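Long-range contact in hypothetical protein Cgl3021 (Corynebacterium glutamicum, PDB 2NSF), which probably catalyses the mycothiol-dependent isomerisation of maleylpyruvate and binds a zinc ion: residues V50-F55 and P114-R118. Residues are numbered along the deposited sequence; the frame is centred on the assembly and turned at random.
Sequences VDNAEF and PDALR
Arg-118 reaches from the first turn of helix 114-133 to the loop that follows helix 29-49, at one end of the helical bundle of the maleylpyruvate isomerase N-terminal domain. Its guanidinium grips Asn-52 side-on: Arg-118 NE and NH2 both donate to Asn-52 OD1, at 2.8 and 2.7 Å, with amide and guanidinium nearly coplanar. Arg-118 NH2 also donates to Val-50 O (2.7 Å), the carbonyl of the residue where helix 29-49 has just ended, and its NH1 is hydrogen-bonded to Leu-47 O. One arginine thus takes up carbonyls at the C-terminal end of that helix, whose dipole would probably favour the positive charge. The chain of Arg-118 is extended from CG to NE (chi3 -173°), which gives it the span to cross between the segments. The other branch of the amide, Asn-52 ND2, donates to Asp-115 OD1 (3.0 Å), approaching from above the carboxylate plane, so both ends of the amide are held and its rotation is fixed.

Beneath these bonds lies Phe-55, whose CZ sits over the centre of one guanidinium face, the two planes 52° apart. Pro-114 CB lies over one face of the Phe-55 ring, offset toward its rim, in a CH-pi contact 4.0 Å from the centroid. Ile-70 of helix 66-89 touches both Phe-55 and Leu-117, and Leu-117 CD1 meets Phe-55 CD2 at the ring edge, 4.0 Å away.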
loop_
_atom_site.group_PDB
_atom_site.type_symbol
_atom_site.label_atom_id
_atom_site.label_comp_id
_atom_site.label_asym_id
_atom_site.label_seq_id
_atom_site.Cartn_x
_atom_site.Cartn_y
_atom_site.Cartn_z
ATOM N N VAL A 50 8.007 -18.170 -0.324
ATOM C CA VAL A 50 9.390 -17.812 -0.615
ATOM C C VAL A 50 10.308 -18.613 0.305
ATOM O O VAL A 50 10.035 -18.742 1.496
ATOM C CB VAL A 50 9.644 -16.303 -0.383
ATOM C CG1 VAL A 50 11.124 -15.988 -0.568
ATOM C CG2 VAL A 50 8.807 -15.480 -1.352
ATOM N N ASP A 51 11.381 -19.161 -0.253
ATOM C CA ASP A 51 12.332 -19.942 0.534
ATOM C C ASP A 51 13.359 -19.007 1.160
ATOM O O ASP A 51 13.658 -17.951 0.608
ATOM C CB ASP A 51 13.058 -20.962 -0.346
ATOM C CG ASP A 51 12.112 -21.951 -0.994
ATOM O OD1 ASP A 51 11.252 -22.513 -0.283
ATOM O OD2 ASP A 51 12.242 -22.176 -2.214
ATOM N N ASN A 52 13.904 -19.403 2.309
ATOM C CA ASN A 52 14.900 -18.585 2.995
ATOM C C ASN A 52 16.059 -18.226 2.078
ATOM O O ASN A 52 16.579 -17.112 2.124
ATOM C CB ASN A 52 15.431 -19.321 4.228
ATOM C CG ASN A 52 14.417 -19.379 5.350
ATOM O OD1 ASN A 52 13.250 -19.035 5.164
ATOM N ND2 ASN A 52 14.855 -19.816 6.526
ATOM N N ALA A 53 16.454 -19.173 1.231
ATOM C CA ALA A 53 17.564 -18.950 0.314
ATOM C C ALA A 53 17.232 -17.920 -0.761
ATOM O O ALA A 53 18.122 -17.423 -1.446
ATOM C CB ALA A 53 17.974 -20.270 -0.335
ATOM N N GLU A 54 15.949 -17.594 -0.897
ATOM C CA GLU A 54 15.506 -16.632 -1.904
ATOM C C GLU A 54 15.354 -15.202 -1.376
ATOM O O GLU A 54 15.102 -14.279 -2.150
ATOM C CB GLU A 54 14.173 -17.092 -2.509
ATOM C CG GLU A 54 14.195 -18.508 -3.078
ATOM C CD GLU A 54 12.828 -18.967 -3.563
ATOM O OE1 GLU A 54 11.846 -18.831 -2.802
ATOM O OE2 GLU A 54 12.738 -19.470 -4.703
ATOM N N PHE A 55 15.509 -15.017 -0.068
ATOM C CA PHE A 55 15.383 -13.687 0.532
ATOM C C PHE A 55 16.398 -12.701 -0.038
ATOM O O PHE A 55 16.095 -11.521 -0.224
ATOM C CB PHE A 55 15.560 -13.771 2.054
ATOM C CG PHE A 55 14.310 -14.168 2.799
ATOM C CD1 PHE A 55 13.439 -15.123 2.283
ATOM C CD2 PHE A 55 14.028 -13.614 4.047
ATOM C CE1 PHE A 55 12.307 -15.520 2.996
ATOM C CE2 PHE A 55 12.899 -14.003 4.769
ATOM C CZ PHE A 55 12.039 -14.961 4.242
ATOM N N PRO A 114 17.021 -14.932 7.404
ATOM C CA PRO A 114 15.634 -15.216 7.026
ATOM C C PRO A 114 14.661 -15.534 8.160
ATOM O O PRO A 114 13.580 -14.953 8.223
ATOM C CB PRO A 114 15.787 -16.363 6.035
ATOM C CG PRO A 114 17.049 -15.991 5.329
ATOM C CD PRO A 114 17.954 -15.604 6.484
ATOM N N ASP A 115 15.023 -16.448 9.054
ATOM C CA ASP A 115 14.113 -16.782 10.141
ATOM C C ASP A 115 13.875 -15.609 11.086
ATOM O O ASP A 115 12.795 -15.484 11.664
ATOM C CB ASP A 115 14.619 -17.998 10.919
ATOM C CG ASP A 115 14.392 -19.303 10.172
ATOM O OD1 ASP A 115 13.594 -19.311 9.206
ATOM O OD2 ASP A 115 14.995 -20.323 10.557
ATOM N N ALA A 116 14.878 -14.751 11.242
ATOM C CA ALA A 116 14.738 -13.587 12.114
ATOM C C ALA A 116 13.721 -12.633 11.493
ATOM O O ALA A 116 12.920 -12.019 12.197
ATOM C CB ALA A 116 16.077 -12.889 12.279
ATOM N N LEU A 117 13.759 -12.517 10.170
ATOM C CA LEU A 117 12.831 -11.641 9.464
ATOM C C LEU A 117 11.416 -12.203 9.492
ATOM O O LEU A 117 10.448 -11.453 9.587
ATOM C CB LEU A 117 13.289 -11.423 8.018
ATOM C CG LEU A 117 14.519 -10.529 7.822
ATOM C CD1 LEU A 117 14.856 -10.403 6.347
ATOM C CD2 LEU A 117 14.237 -9.150 8.413
ATOM N N ARG A 118 11.282 -13.523 9.403
ATOM C CA ARG A 118 9.954 -14.123 9.451
ATOM C C ARG A 118 9.367 -13.882 10.836
ATOM O O ARG A 118 8.172 -13.640 10.978
ATOM C CB ARG A 118 10.013 -15.632 9.166
ATOM C CG ARG A 118 10.405 -16.007 7.737
ATOM C CD ARG A 118 10.443 -17.526 7.575
ATOM N NE ARG A 118 10.965 -17.947 6.278
ATOM C CZ ARG A 118 10.266 -17.959 5.146
ATOM N NH1 ARG A 118 8.995 -17.575 5.136
ATOM N NH2 ARG A 118 10.845 -18.354 4.021
#